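Side-chain contacts in aminoglycoside phosphotransferase (Alicyclobacillus acidocaldarius subsp. acidocaldarius, PDB 4PDY), which probably transfers phosphate to a small-molecule substrate with a kinase-like fold: residues A[291-294]-A[295-298]; A[338-341]-A[342-345]. All coordinates share one frame; numbering follows the deposited sequence.

Contact 1. Residues A[291-294]-A[295-298]; sequences EYRA and VEAI
Residues 291-298 form two turns of alpha helix, in which the amide N of Glu-296 bonds the carbonyl O of Tyr-292 at 2.8 Å and the amide N of Val-295 bonds the O of Glu-291 at 3.0 Å. They are part of helix 289-300, mostly buried here, in the helical part of the kinase-like phosphotransferase fold. The i to i+4 pattern goes on with Ala-297 on Arg-293 and Ile-298 on Ala-294.

The main side-chain pair is Arg-293 and Glu-296, three residues apart. The aliphatic part of Arg-293 does the touching: its CG lies 3.9 Å from OE1 of Glu-296. The charged ends do not meet, since NE of Arg-293 is 5.2 Å from that OE1. The guanidinium and carboxylate planes are turned 67° apart. Arg-293 instead makes salt bridges to Asp-205 and Asp-207. In Glu-296, CG sits beside the backbone N (chi1 -70°). That brings CG within 3.3 Å of the carbonyl O of Tyr-292, and the extended chain carries the carboxylate outward and back towards Arg-293. A water links Arg-293 and Glu-296: it donates to OE1 of Glu-296 at 2.7 Å and accepts a weak bond in the guanidinium plane from NH2 of Arg-293 at 3.5 Å. With an alanine in place of Glu-296 the water would probably lose its carboxylate partner, and a gap would be likely beside Leu-342 and Val-346 of helix 319-347.

Other side chains face other neighbours. Glu-291 is held by Arg-252 and Tyr-211, while the Tyr-292 ring meets Phe-278 edge-to-face. Val-295 packs on helix 252-266, and its CG2 comes 3.4 Å from the O of Glu-291.

Contact 2. Residues A[338-341]-A[342-345]; sequences FLAS and LRQQ
Leu-342 packs against Phe-338, one turn earlier in the chain. Its CB lies 3.6 Å from the carbonyl O of Phe-338. That same O accepts the amide N of Leu-342 at 3.0 Å. CG is anti to the backbone N (chi1 176°), which sends the branch alongside the Phe-338 ring. CD2 then reaches the ring, 4.0 Å from CE2 and 4.2 Å from CZ of Phe-338. The two side chains run side by side and point the same way, towards helix 271-284. There Phe-338 touches Ala-274 and Leu-342 touches Phe-278.

Both residues lie on a stretch of the long C-terminal helix 319-347 that is amphipathic here, buried on one face and polar on the other. On the polar face the amide N of Gln-344 bonds the carbonyl O of Ala-340 at 3.1 Å. A water also donates to this O at 2.9 Å, so the O accepts two bonds.

The water accepts in turn from NE of Arg-343 at 2.9 Å, lying in the guanidinium plane at its edge. The Arg-343 chain bends at chi3 (51°), and its NH1 comes 4.2 Å from CA of Ala-340. Its NH2 forms a long, weak ion pair with Glu-198 and lies close to the like charge of Arg-300. The CG of Gln-344 lies beyond the O of Ala-340, in contact with it.

How the contacts relate
Contact 1 comes first along the chain, on helix 289-300. Contact 2 follows on helix 319-347, and helix 303-315 lies between them in sequence. Their centres are about 11 Å apart, on the same side of the chain's centre, and the two helices pack directly together. Glu-296 spans the junction: its OE2 lies 3.2 Å from CA of Arg-343. Phe-278 of helix 271-284 is a shared neighbour, meeting Tyr-292 from contact 1 and Leu-342 from contact 2. Contact 1 is buried, whereas contact 2 has one face turned outward. Where Glu-296 meets Leu-342 and Arg-343, the C-terminal helix 319-347 is placed against helix 289-300 within the helical part.

Contact 1. Residues A[291-294]-A[295-298]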
ATOM      1  N   GLU A 291      -8.872 -15.386   7.705  1.00 12.93           N
ATOM      2  CA  GLU A 291      -8.429 -14.102   7.122  1.00 12.10           C
ATOM      3  C   GLU A 291      -7.888 -13.203   8.212  1.00 10.09           C
ATOM      4  O   GLU A 291      -6.860 -12.537   8.026  1.00 11.83           O
ATOM      5  CB  GLU A 291      -9.548 -13.421   6.339  1.00 12.90           C
ATOM      6  CG  GLU A 291      -9.141 -12.107   5.666  1.00 13.01           C
ATOM      7  CD  GLU A 291     -10.161 -11.689   4.644  1.00 13.70           C
ATOM      8  OE1 GLU A 291     -11.329 -11.578   5.023  1.00 16.97           O
ATOM      9  OE2 GLU A 291      -9.792 -11.438   3.479  1.00 13.91           O
ATOM     10  N   TYR A 292      -8.579 -13.144   9.344  1.00 11.29           N
ATOM     11  CA  TYR A 292      -8.040 -12.413  10.493  1.00 11.90           C
ATOM     12  C   TYR A 292      -6.657 -12.932  10.838  1.00 11.78           C
ATOM     13  O   TYR A 292      -5.755 -12.191  11.167  1.00 12.01           O
ATOM     14  CB  TYR A 292      -8.930 -12.535  11.715  1.00 10.75           C
ATOM     15  CG  TYR A 292     -10.090 -11.591  11.812  1.00 12.30           C
ATOM     16  CD1 TYR A 292      -9.868 -10.239  12.071  1.00 13.51           C
ATOM     17  CD2 TYR A 292     -11.397 -12.026  11.671  1.00 14.48           C
ATOM     18  CE1 TYR A 292     -10.915  -9.350  12.201  1.00 15.18           C
ATOM     19  CE2 TYR A 292     -12.457 -11.143  11.796  1.00 14.59           C
ATOM     20  CZ  TYR A 292     -12.205  -9.794  12.046  1.00 14.31           C
ATOM     21  OH  TYR A 292     -13.219  -8.861  12.173  1.00 18.93           O
ATOM     22  N   ARG A 293      -6.512 -14.262  10.841  1.00 11.86           N
ATOM     23  CA  ARG A 293      -5.227 -14.844  11.255  1.00 13.29           C
ATOM     24  C   ARG A 293      -4.105 -14.521  10.271  1.00 10.69           C
ATOM     25  O   ARG A 293      -2.972 -14.304  10.684  1.00 12.39           O
ATOM     26  CB  ARG A 293      -5.360 -16.347  11.487  1.00 15.05           C
ATOM     27  CG  ARG A 293      -6.444 -16.652  12.499  1.00 18.38           C
ATOM     28  CD  ARG A 293      -5.979 -17.431  13.690  1.00 24.08           C
ATOM     29  NE  ARG A 293      -5.313 -18.667  13.319  1.00 22.36           N
ATOM     30  CZ  ARG A 293      -4.350 -19.234  14.035  1.00 27.49           C
ATOM     31  NH1 ARG A 293      -3.795 -20.351  13.600  1.00 27.95           N
ATOM     32  NH2 ARG A 293      -3.941 -18.695  15.184  1.00 28.91           N
ATOM     33  N   ALA A 294      -4.417 -14.508   8.976  1.00 11.62           N
ATOM     34  CA  ALA A 294      -3.440 -14.076   7.976  1.00 12.51           C
ATOM     35  C   ALA A 294      -3.009 -12.618   8.204  1.00 11.26           C
ATOM     36  O   ALA A 294      -1.835 -12.289   8.116  1.00 12.86           O
ATOM     37  CB  ALA A 294      -3.994 -14.245   6.577  1.00 12.44           C
ATOM     38  N   VAL A 295      -3.978 -11.748   8.493  1.00 10.88           N
ATOM     39  CA  VAL A 295      -3.684 -10.355   8.811  1.00 10.49           C
ATOM     40  C   VAL A 295      -2.816 -10.286  10.077  1.00 10.88           C
ATOM     41  O   VAL A 295      -1.841  -9.552  10.115  1.00 12.60           O
ATOM     42  CB  VAL A 295      -4.987  -9.544   8.980  1.00 12.03           C
ATOM     43  CG1 VAL A 295      -4.688  -8.185   9.585  1.00 12.59           C
ATOM     44  CG2 VAL A 295      -5.704  -9.382   7.651  1.00 11.48           C
ATOM     45  N   GLU A 296      -3.148 -11.084  11.107  1.00 11.52           N
ATOM     46  CA  GLU A 296      -2.324 -11.092  12.296  1.00 11.67           C
ATOM     47  C   GLU A 296      -0.879 -11.533  12.011  1.00 12.36           C
ATOM     48  O   GLU A 296       0.064 -10.994  12.596  1.00 13.45           O
ATOM     49  CB  GLU A 296      -2.898 -12.043  13.338  1.00 13.03           C
ATOM     50  CG  GLU A 296      -4.200 -11.580  13.965  1.00 15.44           C
ATOM     51  CD  GLU A 296      -4.676 -12.559  15.017  1.00 18.38           C
ATOM     52  OE1 GLU A 296      -5.142 -13.669  14.661  1.00 22.89           O
ATOM     53  OE2 GLU A 296      -4.557 -12.212  16.204  1.00 21.20           O
ATOM     54  N   ALA A 297      -0.713 -12.530  11.144  1.00 12.03           N
ATOM     55  CA  ALA A 297       0.627 -12.999  10.796  1.00 13.84           C
ATOM     56  C   ALA A 297       1.477 -11.858  10.238  1.00 13.01           C
ATOM     57  O   ALA A 297       2.651 -11.663  10.602  1.00 13.48           O
ATOM     58  CB  ALA A 297       0.555 -14.124   9.769  1.00 14.62           C
ATOM     59  N   ILE A 298       0.851 -11.074   9.365  1.00 12.38           N
ATOM     60  CA  ILE A 298       1.554  -9.970   8.749  1.00 11.54           C
ATOM     61  C   ILE A 298       1.847  -8.878   9.793  1.00 11.79           C
ATOM     62  O   ILE A 298       2.979  -8.418   9.904  1.00 12.50           O
ATOM     63  CB  ILE A 298       0.749  -9.401   7.562  1.00 12.22           C
ATOM     64  CG1 ILE A 298       0.663 -10.411   6.424  1.00 13.48           C
ATOM     65  CG2 ILE A 298       1.387  -8.120   7.026  1.00 12.79           C
ATOM     66  CD1 ILE A 298      -0.494 -10.181   5.491  1.00 16.24           C
TER
HETATM   67  O   HOH W   1      -4.983 -15.663  16.547  1.00 31.49           O

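Contact 2. Residues A[338-341]-A[342-345]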
ATOM      1  N   PHE A 338      -2.248  -3.983  21.631  1.00 13.92           N
ATOM      2  CA  PHE A 338      -3.210  -4.059  20.554  1.00 14.01           C
ATOM      3  C   PHE A 338      -3.246  -5.445  19.932  1.00 14.09           C
ATOM      4  O   PHE A 338      -4.319  -6.009  19.708  1.00 13.26           O
ATOM      5  CB  PHE A 338      -2.978  -3.033  19.443  1.00 13.55           C
ATOM      6  CG  PHE A 338      -3.859  -3.296  18.272  1.00 13.63           C
ATOM      7  CD1 PHE A 338      -5.205  -2.955  18.309  1.00 15.00           C
ATOM      8  CD2 PHE A 338      -3.395  -4.033  17.198  1.00 15.14           C
ATOM      9  CE1 PHE A 338      -6.044  -3.322  17.264  1.00 14.52           C
ATOM     10  CE2 PHE A 338      -4.225  -4.375  16.148  1.00 14.32           C
ATOM     11  CZ  PHE A 338      -5.550  -4.006  16.177  1.00 15.15           C
ATOM     12  N   LEU A 339      -2.064  -5.979  19.635  1.00 13.59           N
ATOM     13  CA  LEU A 339      -1.994  -7.292  19.010  1.00 14.35           C
ATOM     14  C   LEU A 339      -2.528  -8.369  19.938  1.00 13.61           C
ATOM     15  O   LEU A 339      -3.139  -9.307  19.469  1.00 13.17           O
ATOM     16  CB  LEU A 339      -0.590  -7.614  18.522  1.00 14.60           C
ATOM     17  CG  LEU A 339      -0.067  -6.681  17.417  1.00 15.07           C
ATOM     18  CD1 LEU A 339       1.421  -6.916  17.216  1.00 16.32           C
ATOM     19  CD2 LEU A 339      -0.836  -6.880  16.121  1.00 17.28           C
ATOM     20  N   ALA A 340      -2.336  -8.191  21.239  1.00 13.75           N
ATOM     21  CA  ALA A 340      -2.861  -9.116  22.239  1.00 12.59           C
ATOM     22  C   ALA A 340      -4.379  -9.139  22.282  1.00 14.13           C
ATOM     23  O   ALA A 340      -5.012 -10.195  22.315  1.00 15.20           O
ATOM     24  CB  ALA A 340      -2.315  -8.762  23.604  1.00 14.05           C
ATOM     25  N   SER A 341      -4.984  -7.957  22.292  0.50 14.48           N
ATOM     26  CA  SER A 341      -6.441  -7.854  22.305  0.50 15.13           C
ATOM     27  C   SER A 341      -7.044  -8.373  20.998  0.50 14.04           C
ATOM     28  O   SER A 341      -8.091  -9.019  21.023  0.50 15.66           O
ATOM     29  CB  SER A 341      -6.901  -6.413  22.576  0.50 18.34           C
ATOM     30  OG  SER A 341      -6.318  -5.522  21.658  0.50 22.69           O
ATOM     31  N   LEU A 342      -6.388  -8.116  19.863  1.00 13.65           N
ATOM     32  CA  LEU A 342      -6.880  -8.631  18.586  1.00 13.42           C
ATOM     33  C   LEU A 342      -6.844 -10.171  18.567  1.00 14.66           C
ATOM     34  O   LEU A 342      -7.777 -10.812  18.108  1.00 13.12           O
ATOM     35  CB  LEU A 342      -6.099  -8.072  17.399  1.00 13.94           C
ATOM     36  CG  LEU A 342      -6.453  -8.608  16.009  1.00 15.16           C
ATOM     37  CD1 LEU A 342      -7.914  -8.355  15.680  1.00 15.48           C
ATOM     38  CD2 LEU A 342      -5.525  -8.000  14.960  1.00 15.78           C
ATOM     39  N   ARG A 343      -5.762 -10.743  19.071  1.00 13.99           N
ATOM     40  CA  ARG A 343      -5.647 -12.201  19.166  1.00 14.56           C
ATOM     41  C   ARG A 343      -6.789 -12.795  19.986  1.00 15.46           C
ATOM     42  O   ARG A 343      -7.389 -13.803  19.605  1.00 16.37           O
ATOM     43  CB  ARG A 343      -4.306 -12.541  19.784  1.00 15.48           C
ATOM     44  CG  ARG A 343      -4.100 -14.029  19.991  1.00 18.60           C
ATOM     45  CD  ARG A 343      -2.631 -14.364  20.254  1.00 23.14           C
ATOM     46  NE  ARG A 343      -2.058 -13.541  21.315  1.00 23.31           N
ATOM     47  CZ  ARG A 343      -0.764 -13.304  21.493  1.00 21.02           C
ATOM     48  NH1 ARG A 343      -0.381 -12.497  22.478  1.00 26.82           N
ATOM     49  NH2 ARG A 343       0.145 -13.836  20.687  1.00 24.42           N
ATOM     50  N   GLN A 344      -7.106 -12.152  21.101  1.00 16.66           N
ATOM     51  CA  GLN A 344      -8.229 -12.594  21.915  1.00 17.16           C
ATOM     52  C   GLN A 344      -9.537 -12.460  21.142  1.00 17.95           C
ATOM     53  O   GLN A 344     -10.374 -13.375  21.190  1.00 21.75           O
ATOM     54  CB  GLN A 344      -8.276 -11.838  23.246  1.00 19.81           C
ATOM     55  CG  GLN A 344      -7.147 -12.224  24.182  1.00 24.33           C
ATOM     56  CD  GLN A 344      -7.143 -11.421  25.465  1.00 29.43           C
ATOM     57  OE1 GLN A 344      -8.024 -10.590  25.700  1.00 37.89           O
ATOM     58  NE2 GLN A 344      -6.160 -11.678  26.317  1.00 40.19           N
ATOM     59  N   GLN A 345      -9.720 -11.326  20.447  1.00 16.64           N
ATOM     60  CA  GLN A 345     -10.931 -11.093  19.648  1.00 17.53           C
ATOM     61  C   GLN A 345     -11.139 -12.218  18.627  1.00 17.18           C
ATOM     62  O   GLN A 345     -12.244 -12.726  18.455  1.00 22.13           O
ATOM     63  CB  GLN A 345     -10.877  -9.729  18.939  1.00 19.12           C
ATOM     64  CG  GLN A 345     -12.150  -9.340  18.190  1.00 22.52           C
ATOM     65  CD  GLN A 345     -13.314  -9.007  19.106  1.00 23.96           C
ATOM     66  OE1 GLN A 345     -13.150  -8.854  20.307  1.00 23.69           O
ATOM     67  NE2 GLN A 345     -14.499  -8.901  18.534  1.00 31.07           N
TER
HETATM   68  O   HOH W   2      -3.522 -12.327  23.550  1.00 22.76           O